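Local coordinates for protein dehydrogenase (Thermotoga maritima, PDB 3EZY) that catalyses the NAD(+)-dependent oxidation of myo-inositol to 2-keto-myo-inositol (scyllo-inosose), and so probably works in myo-inositol degradation, at residues 192-197 with 317-322; 72-77 with 97-102; 132-137 with 182-187. All coordinates share one frame; numbering follows the deposited sequence.

How the interactions relate
From the N terminus, interaction 2 comes first. It closes a loop of 19 intervening residues inside the NAD-binding Rossmann domain. Interaction 3 follows, with 44 residues between its segments, and joins helices 128-138 and 174-185. Interaction 1 has the longest reach: 119 residues separate strand 189-197 from helix 306-325. The three lie in series, so none nests in or crosses another. Helix 174-185 leads on to strand 189-197, which links interactions 3 and 1 along the chain, though their nearest atoms are about 9 Å apart. Interactions 1 and 2 do touch, through a probable hydrogen bond of 2.5 Å between Tyr317 OH and Leu99 O.

Interaction 1 (192-197 with 317-322); sequences VFADGS and YAAKKS
Ser322 and Ala194 make the one hydrogen bond of this strand-to-helix contact. Ala194 N donates to Ser322 OG at 2.8 Å, with an N-H...O angle of 154°. The hydroxyl is placed for this because OG stands anti to its own backbone N (chi1 170°). Ser322 OG also lies close to Phe193, 3.3 Å from Phe193 CA and 3.6 Å from Phe193 CD1. Small side chains make up the rest of the tight part. Ala194 CB sits against Ala319, 3.8 Å from Ala319 CB and 3.6 Å from Ala319 O. Beside it, Val192 CG1 reaches Ala319 CB at 4.0 Å. With such short side chains the axes approach to 6.6 Å and cross at -60°. Phe170 of helix 169-172 packs on both Ala194 and Ala319.

The other side of the helix is looser. Tyr317, Lys320 and Lys321 are partly exposed and do not touch the strand. The Phe193 side chain leaves the strand away from the helix, and its ring stacks on Phe193 of a second subunit.

Val192 pairs with Val329 of the short edge strand 329-330. At Ala194 the backbone N-H is taken by a serine hydroxyl of the helix. Ser322 OG also bonds to Arg327 O, so this buried hydroxyl can accept from one backbone group and donate to another, joining strand, helix and following turn.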
loop_
_atom_site.group_PDB
_atom_site.type_symbol
_atom_site.label_atom_id
_atom_site.label_comp_id
_atom_site.label_asym_id
_atom_site.label_seq_id
_atom_site.Cartn_x
_atom_site.Cartn_y
_atom_site.Cartn_z
ATOM N N VAL A 192 14.737 -1.405 -31.863
ATOM C CA VAL A 192 13.503 -1.887 -31.299
ATOM C C VAL A 192 13.282 -3.353 -31.681
ATOM O O VAL A 192 13.616 -3.771 -32.792
ATOM C CB VAL A 192 12.344 -1.034 -31.856
ATOM C CG1 VAL A 192 11.029 -1.659 -31.630
ATOM C CG2 VAL A 192 12.380 0.386 -31.266
ATOM N N PHE A 193 12.712 -4.134 -30.772
ATOM C CA PHE A 193 12.198 -5.459 -31.098
ATOM C C PHE A 193 10.759 -5.582 -30.606
ATOM O O PHE A 193 10.470 -5.200 -29.466
ATOM C CB PHE A 193 13.005 -6.551 -30.409
ATOM C CG PHE A 193 12.376 -7.910 -30.540
ATOM C CD1 PHE A 193 12.613 -8.671 -31.650
ATOM C CD2 PHE A 193 11.493 -8.386 -29.574
ATOM C CE1 PHE A 193 12.038 -9.891 -31.804
ATOM C CE2 PHE A 193 10.900 -9.626 -29.698
ATOM C CZ PHE A 193 11.153 -10.388 -30.828
ATOM N N ALA A 194 9.873 -6.133 -31.417
ATOM C CA ALA A 194 8.488 -6.187 -31.035
ATOM C C ALA A 194 7.915 -7.556 -31.309
ATOM O O ALA A 194 8.285 -8.193 -32.297
ATOM C CB ALA A 194 7.670 -5.082 -31.795
ATOM N N ASP A 195 7.028 -8.041 -30.429
ATOM C CA ASP A 195 6.182 -9.183 -30.789
ATOM C C ASP A 195 4.738 -8.879 -30.373
ATOM O O ASP A 195 4.504 -7.964 -29.586
ATOM C CB ASP A 195 6.694 -10.511 -30.196
ATOM C CG ASP A 195 6.206 -11.749 -30.991
ATOM O OD1 ASP A 195 5.288 -11.666 -31.870
ATOM O OD2 ASP A 195 6.688 -12.835 -30.686
ATOM N N GLY A 196 3.770 -9.623 -30.895
ATOM C CA GLY A 196 2.370 -9.328 -30.591
ATOM C C GLY A 196 1.600 -10.598 -30.892
ATOM O O GLY A 196 2.077 -11.395 -31.682
ATOM N N SER A 197 0.430 -10.770 -30.255
ATOM C CA SER A 197 -0.444 -11.927 -30.428
ATOM C C SER A 197 -1.894 -11.499 -30.433
ATOM O O SER A 197 -2.220 -10.358 -30.107
ATOM C CB SER A 197 -0.252 -12.916 -29.263
ATOM O OG SER A 197 1.054 -13.471 -29.236
ATOM N N TYR A 317 6.886 2.405 -36.967
ATOM C CA TYR A 317 7.245 1.700 -38.178
ATOM C C TYR A 317 8.347 0.667 -37.946
ATOM O O TYR A 317 8.291 -0.444 -38.519
ATOM C CB TYR A 317 7.587 2.703 -39.289
ATOM C CG TYR A 317 6.313 3.140 -39.994
ATOM C CD1 TYR A 317 5.466 2.195 -40.558
ATOM C CD2 TYR A 317 5.931 4.454 -40.044
ATOM C CE1 TYR A 317 4.267 2.569 -41.176
ATOM C CE2 TYR A 317 4.760 4.848 -40.677
ATOM C CZ TYR A 317 3.928 3.908 -41.232
ATOM O OH TYR A 317 2.734 4.271 -41.867
ATOM N N ALA A 318 9.344 1.016 -37.131
ATOM C CA ALA A 318 10.394 0.035 -36.755
ATOM C C ALA A 318 9.815 -1.187 -36.048
ATOM O O ALA A 318 10.214 -2.321 -36.327
ATOM C CB ALA A 318 11.493 0.706 -35.865
ATOM N N ALA A 319 8.904 -0.968 -35.099
ATOM C CA ALA A 319 8.213 -2.077 -34.429
ATOM C C ALA A 319 7.365 -2.927 -35.373
ATOM O O ALA A 319 7.330 -4.165 -35.237
ATOM C CB ALA A 319 7.325 -1.568 -33.234
ATOM N N LYS A 320 6.671 -2.287 -36.316
ATOM C CA LYS A 320 5.859 -3.055 -37.263
ATOM C C LYS A 320 6.768 -3.944 -38.096
ATOM O O LYS A 320 6.475 -5.126 -38.299
ATOM C CB LYS A 320 5.053 -2.157 -38.216
ATOM C CG LYS A 320 3.816 -1.537 -37.630
ATOM C CD LYS A 320 3.170 -0.527 -38.643
ATOM C CE LYS A 320 2.372 -1.301 -39.695
ATOM N NZ LYS A 320 1.116 -0.573 -40.108
ATOM N N LYS A 321 7.881 -3.387 -38.550
ATOM C CA LYS A 321 8.888 -4.192 -39.297
ATOM C C LYS A 321 9.526 -5.311 -38.434
ATOM O O LYS A 321 9.616 -6.449 -38.854
ATOM C CB LYS A 321 9.956 -3.287 -39.882
ATOM C CG LYS A 321 11.007 -3.951 -40.849
ATOM C CD LYS A 321 12.146 -2.905 -41.025
ATOM C CE LYS A 321 13.017 -3.113 -42.240
ATOM N NZ LYS A 321 12.222 -3.779 -43.306
ATOM N N SER A 322 9.900 -5.003 -37.200
ATOM C CA SER A 322 10.390 -6.032 -36.269
ATOM C C SER A 322 9.401 -7.175 -36.070
ATOM O O SER A 322 9.757 -8.353 -36.035
ATOM C CB SER A 322 10.721 -5.409 -34.921
ATOM O OG SER A 322 10.973 -6.436 -33.968
#

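Interaction 2 (72-77 with 97-102); sequences SSTNTH and LSLNLA
His77 meets Leu97 O at the ND1 edge of its imidazole, near the ring plane. The polar contact comes first. His77 ND1 donates to Leu97 O at 3.2 Å, but the N-H...O angle is only 133° and the bond is weak. The oxygen also sits close to the start of the side chain, 3.0 Å from His77 CB. ND1 has a further acceptor in Pro96 O. The other ring nitrogen, NE2, donates to Ser72 O at 2.7 Å, from 33° off the carbonyl plane. Partners at both nitrogens probably limit the rotation of the ring, NE2 to Ser72 O being the shorter bond.

Packing is the second kind. Thr74 CG2, anti to the backbone N, meets Leu99 CG and Ser98 CA, both at 4.2 Å. The Thr74 and Leu99 side chains cross at about a right angle.

Each segment is also braced from within. In 72-77, Thr74 CA lies 3.7 Å above the plane of the His77 ring, over its centre. Ser72 OG donates to Thr76 OG1, which in turn donates to Ser73 O. Ser98 OG accepts from Asn100 N in an ST turn. Asn100 is the N-cap of helix 101-114.

The contact lies at the C-terminal ends of the neighbouring parallel strands 67-70 and 90-94, the nucleotide side of a Rossmann fold. Helix 77-86 connects these strands in a beta-alpha-beta crossover. Leu97 packs on Val104 and Met107 of helix 101-114, and Leu101 on Leu314 of helix 306-325.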
loop_
_atom_site.group_PDB
_atom_site.type_symbol
_atom_site.label_atom_id
_atom_site.label_comp_id
_atom_site.label_asym_id
_atom_site.label_seq_id
_atom_site.Cartn_x
_atom_site.Cartn_y
_atom_site.Cartn_z
ATOM N N SER A 72 -9.852 16.348 -35.857
ATOM C CA SER A 72 -10.728 15.661 -36.791
ATOM C C SER A 72 -10.049 14.337 -37.124
ATOM O O SER A 72 -8.984 14.023 -36.590
ATOM C CB SER A 72 -10.839 16.509 -38.048
ATOM O OG SER A 72 -9.516 16.882 -38.426
ATOM N N SER A 73 -10.636 13.562 -38.022
ATOM C CA SER A 73 -10.052 12.263 -38.356
ATOM C C SER A 73 -8.611 12.402 -38.856
ATOM O O SER A 73 -8.229 13.411 -39.451
ATOM C CB SER A 73 -10.924 11.512 -39.358
ATOM O OG SER A 73 -10.849 12.190 -40.593
ATOM N N THR A 74 -7.817 11.382 -38.555
ATOM C CA THR A 74 -6.375 11.357 -38.808
ATOM C C THR A 74 -6.056 11.621 -40.259
ATOM O O THR A 74 -5.092 12.322 -40.564
ATOM C CB THR A 74 -5.761 9.988 -38.394
ATOM O OG1 THR A 74 -6.102 9.719 -37.023
ATOM C CG2 THR A 74 -4.248 9.969 -38.550
ATOM N N ASN A 75 -6.867 11.060 -41.147
ATOM C CA ASN A 75 -6.645 11.278 -42.572
ATOM C C ASN A 75 -6.878 12.741 -43.011
ATOM O O ASN A 75 -6.532 13.126 -44.124
ATOM C CB ASN A 75 -7.431 10.263 -43.415
ATOM C CG ASN A 75 -8.951 10.403 -43.275
ATOM O OD1 ASN A 75 -9.476 11.345 -42.662
ATOM N ND2 ASN A 75 -9.669 9.448 -43.852
ATOM N N THR A 76 -7.444 13.571 -42.144
ATOM C CA THR A 76 -7.566 14.993 -42.499
ATOM C C THR A 76 -6.475 15.859 -41.866
ATOM O O THR A 76 -6.396 17.041 -42.144
ATOM C CB THR A 76 -8.936 15.582 -42.114
ATOM O OG1 THR A 76 -9.080 15.563 -40.692
ATOM C CG2 THR A 76 -10.076 14.744 -42.713
ATOM N N HIS A 77 -5.608 15.273 -41.049
ATOM C CA HIS A 77 -4.711 16.117 -40.231
ATOM C C HIS A 77 -3.720 16.887 -41.064
ATOM O O HIS A 77 -3.497 18.078 -40.835
ATOM C CB HIS A 77 -3.929 15.302 -39.183
ATOM C CG HIS A 77 -4.765 14.829 -38.034
ATOM N ND1 HIS A 77 -4.260 14.015 -37.034
ATOM C CD2 HIS A 77 -6.067 15.052 -37.720
ATOM C CE1 HIS A 77 -5.210 13.781 -36.142
ATOM N NE2 HIS A 77 -6.314 14.390 -36.536
ATOM N N LEU A 97 -0.207 12.747 -35.560
ATOM C CA LEU A 97 -0.056 13.746 -36.615
ATOM C C LEU A 97 -0.548 13.189 -37.936
ATOM O O LEU A 97 -1.434 13.747 -38.568
ATOM C CB LEU A 97 1.416 14.111 -36.752
ATOM C CG LEU A 97 1.970 15.093 -35.735
ATOM C CD1 LEU A 97 3.372 15.511 -36.204
ATOM C CD2 LEU A 97 1.043 16.295 -35.625
ATOM N N SER A 98 0.058 12.094 -38.361
ATOM C CA SER A 98 -0.389 11.352 -39.528
ATOM C C SER A 98 0.226 9.963 -39.427
ATOM O O SER A 98 1.186 9.753 -38.670
ATOM C CB SER A 98 0.075 12.032 -40.837
ATOM O OG SER A 98 -0.385 11.260 -41.940
ATOM N N LEU A 99 -0.324 9.000 -40.156
ATOM C CA LEU A 99 0.304 7.699 -40.235
ATOM C C LEU A 99 1.271 7.645 -41.397
ATOM O O LEU A 99 1.892 6.630 -41.606
ATOM C CB LEU A 99 -0.725 6.571 -40.391
ATOM C CG LEU A 99 -1.811 6.637 -39.310
ATOM C CD1 LEU A 99 -2.998 5.674 -39.556
ATOM C CD2 LEU A 99 -1.239 6.519 -37.932
ATOM N N ASN A 100 1.396 8.744 -42.140
ATOM C CA ASN A 100 2.231 8.775 -43.337
ATOM C C ASN A 100 3.450 9.656 -43.122
ATOM O O ASN A 100 3.353 10.871 -42.969
ATOM C CB ASN A 100 1.407 9.286 -44.513
ATOM C CG ASN A 100 2.189 9.292 -45.797
ATOM O OD1 ASN A 100 3.027 10.162 -46.020
ATOM N ND2 ASN A 100 1.932 8.299 -46.648
ATOM N N LEU A 101 4.620 9.052 -43.106
ATOM C CA LEU A 101 5.825 9.800 -42.790
ATOM C C LEU A 101 6.063 11.013 -43.668
ATOM O O LEU A 101 6.591 12.005 -43.203
ATOM C CB LEU A 101 7.037 8.893 -42.889
ATOM C CG LEU A 101 8.295 9.678 -42.544
ATOM C CD1 LEU A 101 8.191 10.066 -41.073
ATOM C CD2 LEU A 101 9.572 8.841 -42.822
ATOM N N ALA A 102 5.710 10.924 -44.949
ATOM C CA ALA A 102 5.970 12.032 -45.872
ATOM C C ALA A 102 5.051 13.175 -45.481
ATOM O O ALA A 102 5.473 14.296 -45.383
ATOM C CB ALA A 102 5.737 11.592 -47.331
#

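Interaction 3 (132-137 with 182-187); sequences KLKEAV and RYIMGE
Lys134 and Tyr183 lead a helix-to-helix contact on one face of the large mixed sheet, between helix 128-138 and the last turn of helix 174-185. The Lys134 and Tyr183 side chains cross at about a right angle. Lys134 CG sits over the ring centre, 3.7 Å from the Tyr183 centroid, a CH-pi contact. The chain then bends at chi2 (-92°), which places CD 3.8 Å from Tyr183 CZ. A second bend, at chi4 (-41°), sets NZ 4.9 Å from the Tyr183 centroid, an off-centre cation-pi contact. NZ also donates to Tyr183 O at 3.0 Å, nearly along the C=O axis.

Both helices belong to the alpha/beta C-terminal domain of the Gfo/Idh/MocA family and rest on its sheet. Leu133, Val137 and Ile184 all touch Val243 of strand 238-245.

One water completes the polar side. It donates to Lys134 O and to Ile184 O, the latter at 2.7 Å, and accepts from Lys134 NZ. The helix ends just here: Gly186 leaves helical geometry with phi 71°. The ammonium group therefore stands by the C-terminal end of a helix, where the helix dipole would be expected to stabilise its charge. At Lys134 an alanine would keep CB against Ile184, but would probably uncover part of one face of Tyr183 and leave Tyr183 O and the water without the ammonium.

Between the helices, Ile184 CD1 meets Lys134 CB at 3.6 Å. Ile184 CG2 meets Leu133 CD2 at 3.9 Å, and Val137 CG1 lies 3.6 Å from Ile184 O.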
loop_
_atom_site.group_PDB
_atom_site.type_symbol
_atom_site.label_atom_id
_atom_site.label_comp_id
_atom_site.label_asym_id
_atom_site.label_seq_id
_atom_site.Cartn_x
_atom_site.Cartn_y
_atom_site.Cartn_z
ATOM N N LYS A 132 5.594 14.159 -12.767
ATOM C CA LYS A 132 6.370 14.178 -11.555
ATOM C C LYS A 132 7.498 13.142 -11.630
ATOM O O LYS A 132 8.633 13.397 -11.198
ATOM C CB LYS A 132 5.450 13.938 -10.340
ATOM C CG LYS A 132 6.230 13.710 -9.064
ATOM C CD LYS A 132 6.312 14.928 -8.109
ATOM C CE LYS A 132 6.255 16.268 -8.771
ATOM N NZ LYS A 132 6.566 17.333 -7.745
ATOM N N LEU A 133 7.211 11.981 -12.218
ATOM C CA LEU A 133 8.232 10.949 -12.363
ATOM C C LEU A 133 9.322 11.416 -13.344
ATOM O O LEU A 133 10.518 11.263 -13.078
ATOM C CB LEU A 133 7.606 9.634 -12.867
ATOM C CG LEU A 133 8.583 8.449 -12.968
ATOM C CD1 LEU A 133 7.901 7.101 -12.667
ATOM C CD2 LEU A 133 9.256 8.403 -14.337
ATOM N N LYS A 134 8.917 11.987 -14.474
ATOM C CA LYS A 134 9.896 12.534 -15.435
ATOM C C LYS A 134 10.835 13.559 -14.769
ATOM O O LYS A 134 12.054 13.513 -14.990
ATOM C CB LYS A 134 9.184 13.149 -16.651
ATOM C CG LYS A 134 10.119 13.680 -17.777
ATOM C CD LYS A 134 10.399 15.157 -17.526
ATOM C CE LYS A 134 11.244 15.800 -18.640
ATOM N NZ LYS A 134 12.360 14.910 -19.111
ATOM N N GLU A 135 10.277 14.470 -13.974
ATOM C CA GLU A 135 11.079 15.477 -13.246
ATOM C C GLU A 135 12.026 14.843 -12.253
ATOM O O GLU A 135 13.225 15.171 -12.225
ATOM C CB GLU A 135 10.158 16.471 -12.543
ATOM C CG GLU A 135 9.537 17.424 -13.573
ATOM C CD GLU A 135 8.354 18.213 -13.061
ATOM O OE1 GLU A 135 7.826 17.919 -11.972
ATOM O OE2 GLU A 135 7.930 19.133 -13.784
ATOM N N ALA A 136 11.523 13.902 -11.450
ATOM C CA ALA A 136 12.439 13.189 -10.577
ATOM C C ALA A 136 13.592 12.505 -11.331
ATOM O O ALA A 136 14.722 12.588 -10.904
ATOM C CB ALA A 136 11.742 12.217 -9.653
ATOM N N VAL A 137 13.325 11.831 -12.428
ATOM C CA VAL A 137 14.402 11.180 -13.187
ATOM C C VAL A 137 15.422 12.224 -13.680
ATOM O O VAL A 137 16.652 12.058 -13.566
ATOM C CB VAL A 137 13.805 10.374 -14.382
ATOM C CG1 VAL A 137 14.885 9.947 -15.351
ATOM C CG2 VAL A 137 13.078 9.127 -13.848
ATOM N N ARG A 182 10.845 8.406 -24.699
ATOM C CA ARG A 182 11.788 9.451 -25.049
ATOM C C ARG A 182 11.705 10.567 -24.014
ATOM O O ARG A 182 12.720 11.078 -23.577
ATOM C CB ARG A 182 11.464 10.045 -26.433
ATOM C CG ARG A 182 11.660 9.025 -27.567
ATOM C CD ARG A 182 11.366 9.658 -28.945
ATOM N NE ARG A 182 12.263 10.768 -29.244
ATOM C CZ ARG A 182 11.916 12.050 -29.307
ATOM N NH1 ARG A 182 10.662 12.428 -29.078
ATOM N NH2 ARG A 182 12.849 12.967 -29.599
ATOM N N TYR A 183 10.489 10.944 -23.642
ATOM C CA TYR A 183 10.282 12.027 -22.692
ATOM C C TYR A 183 10.856 11.697 -21.313
ATOM O O TYR A 183 11.508 12.542 -20.684
ATOM C CB TYR A 183 8.801 12.215 -22.562
ATOM C CG TYR A 183 8.316 13.204 -21.551
ATOM C CD1 TYR A 183 8.636 14.573 -21.635
ATOM C CD2 TYR A 183 7.429 12.786 -20.562
ATOM C CE1 TYR A 183 8.120 15.472 -20.708
ATOM C CE2 TYR A 183 6.924 13.659 -19.656
ATOM C CZ TYR A 183 7.268 14.982 -19.724
ATOM O OH TYR A 183 6.716 15.797 -18.785
ATOM N N ILE A 184 10.623 10.471 -20.847
ATOM C CA ILE A 184 11.109 10.074 -19.520
ATOM C C ILE A 184 12.634 9.876 -19.518
ATOM O O ILE A 184 13.309 10.289 -18.588
ATOM C CB ILE A 184 10.477 8.751 -19.030
ATOM C CG1 ILE A 184 8.935 8.846 -18.914
ATOM C CG2 ILE A 184 11.167 8.238 -17.716
ATOM C CD1 ILE A 184 8.409 9.839 -17.959
ATOM N N MET A 185 13.168 9.231 -20.548
ATOM C CA MET A 185 14.573 8.835 -20.516
ATOM C C MET A 185 15.546 9.917 -20.984
ATOM O O MET A 185 16.740 9.820 -20.698
ATOM C CB MET A 185 14.820 7.530 -21.276
ATOM C CG MET A 185 14.123 6.284 -20.635
ATOM S SD MET A 185 14.612 5.753 -18.954
ATOM C CE MET A 185 15.798 4.548 -19.532
ATOM N N GLY A 186 15.037 10.923 -21.690
ATOM C CA GLY A 186 15.833 12.066 -22.059
ATOM C C GLY A 186 16.869 11.727 -23.122
ATOM O O GLY A 186 17.849 12.448 -23.290
ATOM N N GLU A 187 16.651 10.632 -23.848
ATOM C CA GLU A 187 17.554 10.253 -24.934
ATOM C C GLU A 187 16.802 9.456 -25.966
ATOM O O GLU A 187 15.650 9.042 -25.738
ATOM C CB GLU A 187 18.741 9.428 -24.440
ATOM C CG GLU A 187 18.305 8.208 -23.660
ATOM C CD GLU A 187 19.448 7.241 -23.349
ATOM O OE1 GLU A 187 20.318 7.029 -24.233
ATOM O OE2 GLU A 187 19.423 6.647 -22.247
HETATM O O HOH W 1 13.487 12.630 -17.313
#